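Local coordinates for protein transglutaminase elicitor (Phytophthora sojae, PDB 3TW5) that probably catalyses the crosslinking of protein glutamine side chains to primary amines such as lysine, and is a pathogen-associated elicitor recognised by plant innate immunity, at residues A135-T139 against P336-P340; S218-A222 against Q233-G237; A267-V273 against Y306-D312. The protein carries 1 engineered substitution. One frame throughout, in Å; residues are numbered along the deposited sequence.

How the interactions relate
Following the chain from its N terminus, interaction 1 starts first, at the end of helix 128-137, and closes last, when residues 336-340 leave strand 333-336. Both other contacts are nested within that loop. Interaction 2 closes a short one, the beta hairpin of strands 221-223 and 232-246; interaction 3 follows in series and pairs strands 269-280 and 299-310. Interactions 1 and 2 touch: Ile136 packs on Thr219 and Val221, and Ala135 on Pro234, so the helix end lies against the hairpin. Interaction 3 lies apart, its centre about 26 Å from that of interaction 2, but the two are linked through the neighbouring sheet strands 232-246 and 269-280.

Interaction 1: residues A135-T139 against P336-P340; sequences AILET and PKAKP
Leu137 lies against the ring of Pro336, the two side chains passing in opposite senses, with Leu137 CD1 3.7 Å from Pro336 CB. The same methyl meets the loop backbone, 3.5 Å from Ala338 O. Leu137 takes up this place with CG set opposite its own carbonyl carbon (chi1 -64°), which sends the isobutyl group from the last turn of the helix into the bend of 336-340. Lys339 comes back over the helix end as an extended chain and crosses Glu138 at about a right angle. Its CE passes 3.4 Å from Leu137 O, and its ammonium closes a salt bridge to the carboxylate, Lys339 NZ to Glu138 OE2 at 3.4 Å; as a hydrogen bond this is weak. The glutamate is bent at chi2, and the hydroxyls of Tyr165 and Tyr352 hydrogen-bond to its OE1 and OE2 and so position the carboxylate that Lys339 approaches. Tyr165 belongs to helix 154-167 and Tyr352 to helix 352-364, so Glu138 sits where three helices converge. In this transglutaminase, grouped with the papain-like peptidases of clan CA, the contact joins the C-terminal end of helix 128-137 to the loop leaving sheet strand 333-336.

Interaction 2: residues S218-A222 against Q233-G237; sequences STFVA and QPVRG
Thr219 and Val235 meet through a side-chain hydrogen bond, while the residues beyond them pair through the backbone as antiparallel strands. Ala222 and Gln233 form a hydrogen-bonded pair with both bonds, Ala222 N to Gln233 O and Gln233 N to Ala222 O, at 3.1 Å. Val221 and Pro234 follow as a non-hydrogen-bonded pair, where Val221 CA makes a CH-O contact with Gln233 O at 3.5 Å. Next, Val235 N gives a nearly straight bond to Phe220 O at 2.9 Å. The return bond is missing, since Phe220 N lies 4.9 Å from Val235 O. Thr219 takes its place: OG1, swung opposite the threonine N (chi1 -172°), donates to Val235 O at 2.6 Å and approaches from above the carbonyl plane, 47° out of it.

The apolar contacts gather on Val235. Its CG2 branch comes obliquely to the Phe220 ring, 3.5 Å from Phe220 CE1, and also reaches Ala222 CB at 4.2 Å. Phe220 itself packs on Leu213 of helix 202-215 and on Leu333 and Leu335. On the far side of strand 232-246, Arg236 and Gly237 form a classic beta bulge facing Ser278.

Where the strands part, the threonine hydroxyl thus stands in for the Phe220 N-H, so the pairing runs one step past the regular ladder with one backbone bond and one side-chain bond.

Interaction 3: residues A267-V273 against Y306-D312; sequences AKSLVYV and YLLELDD
Val273 and Tyr306 face each other as a hydrogen-bonded antiparallel pair, Val273 N bonding to Tyr306 O at 2.8 Å and Tyr306 N returning to Val273 O. Within the contact the ladder runs from here to Ser269 and Leu310; Val271 and Leu308 repeat the pair of hydrogen bonds, and Ser269 and Leu310 again. At that end Leu310 O takes two donors, Lys268 N at 2.8 Å and Ser269 N at 3.2 Å.

On the sheet face of Val271, Val273 and Leu308, Val273 CB packs on Tyr306 CE2 at 3.6 Å. The tyrosine CG stands between its own backbone N and carbonyl carbon (chi1 46°), a rotamer that brings the ring back under the partner strand, with Val273 O over the centre of one face. Alongside, Val273 CG2 touches Leu308 CD1 and Val271 CG2 touches Leu310 CD2. On the other face Leu270 CD2 lies along Glu309 CG, the two side chains running together.

Further out, His206 and Ser275 hold the Tyr306 hydroxyl, tying helix 202-215 to this face. Asn264, Tyr261 and the backbone N of Glu1 grip the Glu309 carboxylate. Strands 232-246 and 316-321 extend the sheet beyond the pair. Lys268 and Ser269 facing Leu310 make a classic beta bulge, closing an antiparallel ladder in the long-stranded sheet of this transglutaminase.

Interaction 1: residues A135-T139 against P336-P340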
ATOM      1  N   ALA A 135      -2.325  -2.284  -7.567  1.00 38.40           N
ATOM      2  CA  ALA A 135      -1.002  -2.810  -7.901  1.00 38.61           C
ATOM      3  C   ALA A 135      -0.949  -4.334  -7.780  1.00 38.80           C
ATOM      4  O   ALA A 135      -0.402  -5.015  -8.649  1.00 38.92           O
ATOM      5  CB  ALA A 135       0.053  -2.170  -7.027  1.00 38.56           C
ATOM      6  N   ILE A 136      -1.542  -4.858  -6.711  1.00 39.06           N
ATOM      7  CA  ILE A 136      -1.591  -6.297  -6.472  1.00 39.36           C
ATOM      8  C   ILE A 136      -2.540  -7.000  -7.446  1.00 39.70           C
ATOM      9  O   ILE A 136      -2.097  -7.787  -8.285  1.00 39.96           O
ATOM     10  CB  ILE A 136      -1.982  -6.622  -5.005  1.00 39.22           C
ATOM     11  CG1 ILE A 136      -0.969  -6.009  -4.031  1.00 39.16           C
ATOM     12  CG2 ILE A 136      -2.105  -8.134  -4.797  1.00 39.08           C
ATOM     13  CD1 ILE A 136      -1.490  -5.830  -2.620  1.00 38.83           C
ATOM     14  N   LEU A 137      -3.833  -6.696  -7.345  1.00 40.04           N
ATOM     15  CA  LEU A 137      -4.869  -7.449  -8.053  1.00 40.45           C
ATOM     16  C   LEU A 137      -4.892  -7.228  -9.559  1.00 40.74           C
ATOM     17  O   LEU A 137      -5.259  -8.132 -10.311  1.00 40.78           O
ATOM     18  CB  LEU A 137      -6.258  -7.146  -7.476  1.00 40.40           C
ATOM     19  CG  LEU A 137      -6.569  -7.532  -6.028  1.00 40.39           C
ATOM     20  CD1 LEU A 137      -7.905  -6.939  -5.639  1.00 40.45           C
ATOM     21  CD2 LEU A 137      -6.562  -9.045  -5.808  1.00 40.23           C
ATOM     22  N   GLU A 138      -4.499  -6.035  -9.993  1.00 41.20           N
ATOM     23  CA  GLU A 138      -4.594  -5.666 -11.403  1.00 41.79           C
ATOM     24  C   GLU A 138      -3.274  -5.881 -12.154  1.00 42.08           C
ATOM     25  O   GLU A 138      -2.220  -5.412 -11.718  1.00 42.19           O
ATOM     26  CB  GLU A 138      -5.061  -4.214 -11.533  1.00 41.68           C
ATOM     27  CG  GLU A 138      -6.101  -3.981 -12.610  1.00 41.88           C
ATOM     28  CD  GLU A 138      -7.482  -4.478 -12.216  1.00 42.05           C
ATOM     29  OE1 GLU A 138      -7.966  -4.119 -11.120  1.00 41.85           O
ATOM     30  OE2 GLU A 138      -8.088  -5.223 -13.012  1.00 42.28           O
ATOM     31  N   THR A 139      -3.344  -6.605 -13.273  1.00 42.52           N
ATOM     32  CA  THR A 139      -2.202  -6.791 -14.168  1.00 43.15           C
ATOM     33  C   THR A 139      -1.726  -5.426 -14.656  1.00 43.60           C
ATOM     34  O   THR A 139      -2.543  -4.590 -15.048  1.00 43.96           O
ATOM     35  CB  THR A 139      -2.578  -7.665 -15.387  1.00 43.03           C
ATOM     36  OG1 THR A 139      -3.157  -8.896 -14.941  1.00 43.20           O
ATOM     37  CG2 THR A 139      -1.355  -7.976 -16.238  1.00 43.10           C
ATOM     38  N   PRO A 336      -6.754  -7.096  -0.095  1.00 43.82           N
ATOM     39  CA  PRO A 336      -8.002  -6.979  -0.840  1.00 43.77           C
ATOM     40  C   PRO A 336      -8.513  -8.365  -1.244  1.00 43.71           C
ATOM     41  O   PRO A 336      -7.776  -9.138  -1.862  1.00 43.77           O
ATOM     42  CB  PRO A 336      -7.603  -6.154  -2.066  1.00 43.76           C
ATOM     43  CG  PRO A 336      -6.157  -6.423  -2.252  1.00 43.70           C
ATOM     44  CD  PRO A 336      -5.589  -6.653  -0.884  1.00 43.80           C
ATOM     45  N   LYS A 337      -9.755  -8.677  -0.876  1.00 43.56           N
ATOM     46  CA  LYS A 337     -10.346  -9.990  -1.141  1.00 43.46           C
ATOM     47  C   LYS A 337     -10.464 -10.287  -2.632  1.00 43.24           C
ATOM     48  O   LYS A 337     -10.143 -11.392  -3.078  1.00 43.31           O
ATOM     49  CB  LYS A 337     -11.725 -10.111  -0.489  1.00 43.70           C
ATOM     50  CG  LYS A 337     -11.714 -10.356   1.010  1.00 44.27           C
ATOM     51  CD  LYS A 337     -13.101 -10.779   1.477  1.00 45.07           C
ATOM     52  CE  LYS A 337     -13.168 -10.945   2.986  1.00 45.53           C
ATOM     53  NZ  LYS A 337     -14.494 -11.474   3.425  1.00 46.00           N
ATOM     54  N   ALA A 338     -10.931  -9.296  -3.390  1.00 42.91           N
ATOM     55  CA  ALA A 338     -11.142  -9.431  -4.829  1.00 42.57           C
ATOM     56  C   ALA A 338     -11.210  -8.062  -5.498  1.00 42.42           C
ATOM     57  O   ALA A 338     -11.289  -7.034  -4.819  1.00 42.40           O
ATOM     58  CB  ALA A 338     -12.419 -10.220  -5.109  1.00 42.59           C
ATOM     59  N   LYS A 339     -11.165  -8.059  -6.828  1.00 42.10           N
ATOM     60  CA  LYS A 339     -11.382  -6.854  -7.624  1.00 41.84           C
ATOM     61  C   LYS A 339     -12.787  -6.304  -7.377  1.00 41.81           C
ATOM     62  O   LYS A 339     -13.691  -7.061  -7.009  1.00 41.92           O
ATOM     63  CB  LYS A 339     -11.242  -7.174  -9.111  1.00 41.82           C
ATOM     64  CG  LYS A 339      -9.852  -7.554  -9.557  1.00 41.88           C
ATOM     65  CD  LYS A 339      -9.848  -7.929 -11.025  1.00 41.71           C
ATOM     66  CE  LYS A 339      -8.443  -8.221 -11.504  1.00 41.85           C
ATOM     67  NZ  LYS A 339      -8.425  -8.619 -12.935  1.00 42.29           N
ATOM     68  N   PRO A 340     -12.987  -4.986  -7.588  1.00 41.72           N
ATOM     69  CA  PRO A 340     -14.347  -4.444  -7.554  1.00 41.52           C
ATOM     70  C   PRO A 340     -15.250  -5.122  -8.586  1.00 41.35           C
ATOM     71  O   PRO A 340     -14.758  -5.722  -9.549  1.00 41.27           O
ATOM     72  CB  PRO A 340     -14.152  -2.961  -7.900  1.00 41.54           C
ATOM     73  CG  PRO A 340     -12.769  -2.857  -8.458  1.00 41.66           C
ATOM     74  CD  PRO A 340     -11.985  -3.925  -7.780  1.00 41.69           C
TER

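Interaction 2: residues S218-A222 against Q233-G237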
ATOM      1  N   SER A 218       0.793 -15.338  -2.035  1.00 45.27           N
ATOM      2  CA  SER A 218      -0.022 -14.126  -1.994  1.00 45.37           C
ATOM      3  C   SER A 218       0.760 -12.951  -1.387  1.00 45.36           C
ATOM      4  O   SER A 218       1.927 -13.103  -1.016  1.00 45.46           O
ATOM      5  CB  SER A 218      -1.307 -14.404  -1.207  1.00 45.33           C
ATOM      6  OG  SER A 218      -2.141 -13.262  -1.137  1.00 45.78           O
ATOM      7  N   THR A 219       0.122 -11.783  -1.305  1.00 45.27           N
ATOM      8  CA  THR A 219       0.724 -10.607  -0.670  1.00 45.35           C
ATOM      9  C   THR A 219      -0.326  -9.697  -0.004  1.00 45.56           C
ATOM     10  O   THR A 219      -1.524  -9.989  -0.047  1.00 45.59           O
ATOM     11  CB  THR A 219       1.628  -9.814  -1.652  1.00 45.28           C
ATOM     12  OG1 THR A 219       2.337  -8.793  -0.939  1.00 45.13           O
ATOM     13  CG2 THR A 219       0.815  -9.185  -2.774  1.00 45.22           C
ATOM     14  N   PHE A 220       0.133  -8.609   0.615  1.00 45.77           N
ATOM     15  CA  PHE A 220      -0.747  -7.687   1.337  1.00 45.98           C
ATOM     16  C   PHE A 220      -0.312  -6.226   1.217  1.00 46.38           C
ATOM     17  O   PHE A 220       0.663  -5.912   0.535  1.00 46.42           O
ATOM     18  CB  PHE A 220      -0.867  -8.091   2.814  1.00 45.76           C
ATOM     19  CG  PHE A 220       0.455  -8.248   3.521  1.00 45.52           C
ATOM     20  CD1 PHE A 220       1.124  -7.143   4.037  1.00 45.33           C
ATOM     21  CD2 PHE A 220       1.023  -9.507   3.684  1.00 45.37           C
ATOM     22  CE1 PHE A 220       2.345  -7.289   4.693  1.00 45.13           C
ATOM     23  CE2 PHE A 220       2.237  -9.661   4.343  1.00 45.09           C
ATOM     24  CZ  PHE A 220       2.901  -8.552   4.846  1.00 45.05           C
ATOM     25  N   VAL A 221      -1.055  -5.345   1.884  1.00 47.08           N
ATOM     26  CA  VAL A 221      -0.755  -3.915   1.937  1.00 47.75           C
ATOM     27  C   VAL A 221      -0.377  -3.549   3.370  1.00 48.53           C
ATOM     28  O   VAL A 221      -1.030  -3.987   4.321  1.00 48.58           O
ATOM     29  CB  VAL A 221      -1.966  -3.062   1.485  1.00 47.50           C
ATOM     30  CG1 VAL A 221      -1.612  -1.589   1.465  1.00 47.40           C
ATOM     31  CG2 VAL A 221      -2.455  -3.497   0.115  1.00 47.41           C
ATOM     32  N   ALA A 222       0.680  -2.751   3.518  1.00 49.63           N
ATOM     33  CA  ALA A 222       1.199  -2.380   4.833  1.00 50.89           C
ATOM     34  C   ALA A 222       1.358  -0.874   5.003  1.00 51.79           C
ATOM     35  O   ALA A 222       1.639  -0.163   4.038  1.00 51.98           O
ATOM     36  CB  ALA A 222       2.525  -3.075   5.082  1.00 50.63           C
ATOM     37  N   GLN A 233       1.456   0.805   1.048  1.00 50.61           N
ATOM     38  CA  GLN A 233       2.353   0.278   0.022  1.00 49.23           C
ATOM     39  C   GLN A 233       2.051  -1.203  -0.185  1.00 48.28           C
ATOM     40  O   GLN A 233       1.845  -1.927   0.790  1.00 48.22           O
ATOM     41  CB  GLN A 233       3.825   0.437   0.433  1.00 49.29           C
ATOM     42  CG  GLN A 233       4.201   1.745   1.143  1.00 49.12           C
ATOM     43  CD  GLN A 233       4.256   2.946   0.218  1.00 49.02           C
ATOM     44  OE1 GLN A 233       4.546   2.822  -0.970  1.00 48.98           O
ATOM     45  NE2 GLN A 233       3.980   4.123   0.767  1.00 49.22           N
ATOM     46  N   PRO A 234       2.023  -1.662  -1.451  1.00 47.28           N
ATOM     47  CA  PRO A 234       1.865  -3.092  -1.704  1.00 46.55           C
ATOM     48  C   PRO A 234       3.183  -3.832  -1.476  1.00 45.91           C
ATOM     49  O   PRO A 234       4.231  -3.395  -1.958  1.00 45.91           O
ATOM     50  CB  PRO A 234       1.464  -3.142  -3.177  1.00 46.52           C
ATOM     51  CG  PRO A 234       2.084  -1.937  -3.777  1.00 46.68           C
ATOM     52  CD  PRO A 234       2.113  -0.886  -2.702  1.00 47.19           C
ATOM     53  N   VAL A 235       3.128  -4.936  -0.737  1.00 45.01           N
ATOM     54  CA  VAL A 235       4.331  -5.699  -0.404  1.00 44.14           C
ATOM     55  C   VAL A 235       4.760  -6.601  -1.566  1.00 43.75           C
ATOM     56  O   VAL A 235       3.925  -7.231  -2.215  1.00 43.57           O
ATOM     57  CB  VAL A 235       4.146  -6.508   0.912  1.00 44.11           C
ATOM     58  CG1 VAL A 235       5.314  -7.451   1.158  1.00 43.82           C
ATOM     59  CG2 VAL A 235       3.983  -5.561   2.089  1.00 43.81           C
ATOM     60  N   ARG A 236       6.065  -6.635  -1.826  1.00 43.16           N
ATOM     61  CA  ARG A 236       6.633  -7.507  -2.849  1.00 42.68           C
ATOM     62  C   ARG A 236       7.229  -8.776  -2.245  1.00 42.46           C
ATOM     63  O   ARG A 236       7.147  -9.849  -2.848  1.00 42.49           O
ATOM     64  CB  ARG A 236       7.697  -6.768  -3.661  1.00 42.67           C
ATOM     65  CG  ARG A 236       8.175  -7.535  -4.884  1.00 42.67           C
ATOM     66  CD  ARG A 236       9.327  -6.830  -5.560  1.00 42.92           C
ATOM     67  NE  ARG A 236       9.832  -7.587  -6.703  1.00 43.14           N
ATOM     68  CZ  ARG A 236      10.780  -7.153  -7.531  1.00 43.23           C
ATOM     69  NH1 ARG A 236      11.341  -5.962  -7.352  1.00 43.37           N
ATOM     70  NH2 ARG A 236      11.173  -7.913  -8.542  1.00 43.19           N
ATOM     71  N   GLY A 237       7.827  -8.659  -1.061  1.00 42.10           N
ATOM     72  CA  GLY A 237       8.490  -9.800  -0.446  1.00 41.67           C
ATOM     73  C   GLY A 237       8.889  -9.662   1.006  1.00 41.50           C
ATOM     74  O   GLY A 237       8.914  -8.564   1.563  1.00 41.45           O
TER

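Interaction 3: residues A267-V273 against Y306-D312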
ATOM      1  N   ALA A 267       6.277 -18.283  28.017  1.00 39.82           N
ATOM      2  CA  ALA A 267       7.388 -18.396  27.070  1.00 39.59           C
ATOM      3  C   ALA A 267       8.492 -19.306  27.608  1.00 39.51           C
ATOM      4  O   ALA A 267       8.962 -19.120  28.734  1.00 39.63           O
ATOM      5  CB  ALA A 267       7.943 -17.022  26.735  1.00 39.54           C
ATOM      6  N   LYS A 268       8.893 -20.287  26.801  1.00 39.24           N
ATOM      7  CA  LYS A 268       9.898 -21.274  27.209  1.00 39.05           C
ATOM      8  C   LYS A 268      11.304 -20.955  26.699  1.00 38.79           C
ATOM      9  O   LYS A 268      12.288 -21.197  27.399  1.00 39.03           O
ATOM     10  CB  LYS A 268       9.487 -22.690  26.786  1.00 39.15           C
ATOM     11  CG  LYS A 268       8.226 -23.226  27.465  1.00 39.47           C
ATOM     12  CD  LYS A 268       8.370 -23.310  28.979  1.00 39.76           C
ATOM     13  CE  LYS A 268       7.041 -23.656  29.631  1.00 40.27           C
ATOM     14  NZ  LYS A 268       7.040 -23.366  31.096  1.00 40.78           N
ATOM     15  N   SER A 269      11.392 -20.428  25.481  1.00 38.26           N
ATOM     16  CA  SER A 269      12.664 -19.972  24.917  1.00 37.77           C
ATOM     17  C   SER A 269      12.438 -18.814  23.949  1.00 37.46           C
ATOM     18  O   SER A 269      11.296 -18.500  23.596  1.00 37.50           O
ATOM     19  CB  SER A 269      13.405 -21.122  24.225  1.00 37.80           C
ATOM     20  OG  SER A 269      12.663 -21.630  23.133  1.00 38.05           O
ATOM     21  N   LEU A 270      13.527 -18.182  23.521  1.00 36.88           N
ATOM     22  CA  LEU A 270      13.439 -17.015  22.650  1.00 36.36           C
ATOM     23  C   LEU A 270      14.241 -17.205  21.366  1.00 36.15           C
ATOM     24  O   LEU A 270      15.194 -17.985  21.329  1.00 36.09           O
ATOM     25  CB  LEU A 270      13.920 -15.761  23.389  1.00 36.29           C
ATOM     26  CG  LEU A 270      13.302 -15.412  24.746  1.00 36.08           C
ATOM     27  CD1 LEU A 270      14.142 -14.363  25.436  1.00 35.98           C
ATOM     28  CD2 LEU A 270      11.857 -14.941  24.611  1.00 36.03           C
ATOM     29  N   VAL A 271      13.834 -16.503  20.310  1.00 35.75           N
ATOM     30  CA  VAL A 271      14.596 -16.462  19.067  1.00 35.46           C
ATOM     31  C   VAL A 271      14.683 -15.019  18.594  1.00 35.33           C
ATOM     32  O   VAL A 271      13.661 -14.383  18.343  1.00 35.53           O
ATOM     33  CB  VAL A 271      13.974 -17.349  17.951  1.00 35.43           C
ATOM     34  CG1 VAL A 271      14.724 -17.170  16.637  1.00 35.31           C
ATOM     35  CG2 VAL A 271      13.980 -18.815  18.347  1.00 35.33           C
ATOM     36  N   TYR A 272      15.904 -14.504  18.490  1.00 35.16           N
ATOM     37  CA  TYR A 272      16.131 -13.181  17.926  1.00 34.87           C
ATOM     38  C   TYR A 272      16.029 -13.277  16.417  1.00 34.87           C
ATOM     39  O   TYR A 272      16.729 -14.072  15.790  1.00 34.85           O
ATOM     40  CB  TYR A 272      17.503 -12.635  18.330  1.00 34.79           C
ATOM     41  CG  TYR A 272      17.920 -11.387  17.571  1.00 34.67           C
ATOM     42  CD1 TYR A 272      17.492 -10.124  17.978  1.00 34.56           C
ATOM     43  CD2 TYR A 272      18.740 -11.471  16.448  1.00 34.50           C
ATOM     44  CE1 TYR A 272      17.869  -8.982  17.289  1.00 34.46           C
ATOM     45  CE2 TYR A 272      19.120 -10.335  15.751  1.00 34.53           C
ATOM     46  CZ  TYR A 272      18.682  -9.094  16.177  1.00 34.61           C
ATOM     47  OH  TYR A 272      19.058  -7.963  15.488  1.00 35.02           O
ATOM     48  N   VAL A 273      15.150 -12.469  15.838  1.00 34.90           N
ATOM     49  CA  VAL A 273      14.948 -12.478  14.397  1.00 34.89           C
ATOM     50  C   VAL A 273      15.221 -11.102  13.812  1.00 35.04           C
ATOM     51  O   VAL A 273      14.779 -10.086  14.347  1.00 34.97           O
ATOM     52  CB  VAL A 273      13.521 -12.957  14.008  1.00 34.85           C
ATOM     53  CG1 VAL A 273      13.340 -12.974  12.489  1.00 34.60           C
ATOM     54  CG2 VAL A 273      13.237 -14.337  14.584  1.00 34.67           C
ATOM     55  N   TYR A 306      13.243  -8.294  16.246  1.00 36.18           N
ATOM     56  CA  TYR A 306      12.311  -8.723  17.275  1.00 35.78           C
ATOM     57  C   TYR A 306      12.691 -10.053  17.913  1.00 36.00           C
ATOM     58  O   TYR A 306      13.353 -10.891  17.295  1.00 35.92           O
ATOM     59  CB  TYR A 306      10.877  -8.780  16.723  1.00 35.46           C
ATOM     60  CG  TYR A 306      10.721  -9.453  15.372  1.00 34.63           C
ATOM     61  CD1 TYR A 306      10.831  -8.722  14.188  1.00 34.12           C
ATOM     62  CD2 TYR A 306      10.442 -10.817  15.280  1.00 34.25           C
ATOM     63  CE1 TYR A 306      10.682  -9.335  12.946  1.00 33.66           C
ATOM     64  CE2 TYR A 306      10.288 -11.439  14.042  1.00 33.81           C
ATOM     65  CZ  TYR A 306      10.410 -10.692  12.881  1.00 33.72           C
ATOM     66  OH  TYR A 306      10.256 -11.305  11.661  1.00 33.28           O
ATOM     67  N   LEU A 307      12.279 -10.220  19.165  1.00 36.27           N
ATOM     68  CA  LEU A 307      12.375 -11.497  19.854  1.00 36.67           C
ATOM     69  C   LEU A 307      11.061 -12.232  19.670  1.00 36.89           C
ATOM     70  O   LEU A 307      10.001 -11.683  19.957  1.00 37.11           O
ATOM     71  CB  LEU A 307      12.627 -11.292  21.353  1.00 36.61           C
ATOM     72  CG  LEU A 307      13.950 -10.717  21.867  1.00 36.60           C
ATOM     73  CD1 LEU A 307      13.823 -10.378  23.346  1.00 36.38           C
ATOM     74  CD2 LEU A 307      15.108 -11.683  21.629  1.00 36.53           C
ATOM     75  N   LEU A 308      11.127 -13.464  19.183  1.00 37.32           N
ATOM     76  CA  LEU A 308       9.946 -14.317  19.123  1.00 37.80           C
ATOM     77  C   LEU A 308       9.907 -15.238  20.337  1.00 38.22           C
ATOM     78  O   LEU A 308      10.936 -15.792  20.738  1.00 38.48           O
ATOM     79  CB  LEU A 308       9.919 -15.134  17.829  1.00 37.64           C
ATOM     80  CG  LEU A 308       9.633 -14.406  16.513  1.00 37.60           C
ATOM     81  CD1 LEU A 308       9.643 -15.394  15.357  1.00 37.49           C
ATOM     82  CD2 LEU A 308       8.307 -13.660  16.562  1.00 37.48           C
ATOM     83  N   GLU A 309       8.724 -15.386  20.925  1.00 38.66           N
ATOM     84  CA  GLU A 309       8.543 -16.271  22.071  1.00 39.23           C
ATOM     85  C   GLU A 309       8.068 -17.645  21.620  1.00 39.65           C
ATOM     86  O   GLU A 309       7.079 -17.764  20.892  1.00 39.74           O
ATOM     87  CB  GLU A 309       7.556 -15.672  23.069  1.00 39.08           C
ATOM     88  CG  GLU A 309       8.039 -14.392  23.718  1.00 39.34           C
ATOM     89  CD  GLU A 309       6.902 -13.540  24.244  1.00 39.41           C
ATOM     90  OE1 GLU A 309       5.756 -14.029  24.284  1.00 39.45           O
ATOM     91  OE2 GLU A 309       7.153 -12.378  24.618  1.00 39.59           O
ATOM     92  N   LEU A 310       8.789 -18.675  22.056  1.00 40.27           N
ATOM     93  CA  LEU A 310       8.493 -20.059  21.698  1.00 40.74           C
ATOM     94  C   LEU A 310       8.091 -20.872  22.921  1.00 41.14           C
ATOM     95  O   LEU A 310       8.602 -20.646  24.018  1.00 41.31           O
ATOM     96  CB  LEU A 310       9.714 -20.699  21.035  1.00 40.58           C
ATOM     97  CG  LEU A 310       9.896 -20.643  19.512  1.00 40.64           C
ATOM     98  CD1 LEU A 310       9.733 -19.244  18.927  1.00 40.61           C
ATOM     99  CD2 LEU A 310      11.257 -21.214  19.140  1.00 40.58           C
ATOM    100  N   ASP A 311       7.166 -21.809  22.735  1.00 41.77           N
ATOM    101  CA  ASP A 311       6.848 -22.783  23.777  1.00 42.44           C
ATOM    102  C   ASP A 311       7.724 -24.030  23.596  1.00 42.75           C
ATOM    103  O   ASP A 311       8.644 -24.025  22.774  1.00 42.77           O
ATOM    104  CB  ASP A 311       5.349 -23.130  23.779  1.00 42.42           C
ATOM    105  CG  ASP A 311       4.905 -23.886  22.529  1.00 42.62           C
ATOM    106  OD1 ASP A 311       5.722 -24.089  21.603  1.00 42.68           O
ATOM    107  OD2 ASP A 311       3.721 -24.283  22.478  1.00 42.84           O
ATOM    108  N   ASP A 312       7.436 -25.086  24.354  1.00 43.25           N
ATOM    109  CA  ASP A 312       8.191 -26.341  24.259  1.00 43.67           C
ATOM    110  C   ASP A 312       8.173 -26.961  22.862  1.00 43.63           C
ATOM    111  O   ASP A 312       9.199 -27.448  22.386  1.00 43.68           O
ATOM    112  CB  ASP A 312       7.684 -27.352  25.285  1.00 44.05           C
ATOM    113  CG  ASP A 312       8.116 -27.013  26.693  1.00 44.69           C
ATOM    114  OD1 ASP A 312       7.320 -27.250  27.629  1.00 45.42           O
ATOM    115  OD2 ASP A 312       9.249 -26.506  26.866  1.00 45.30           O
TER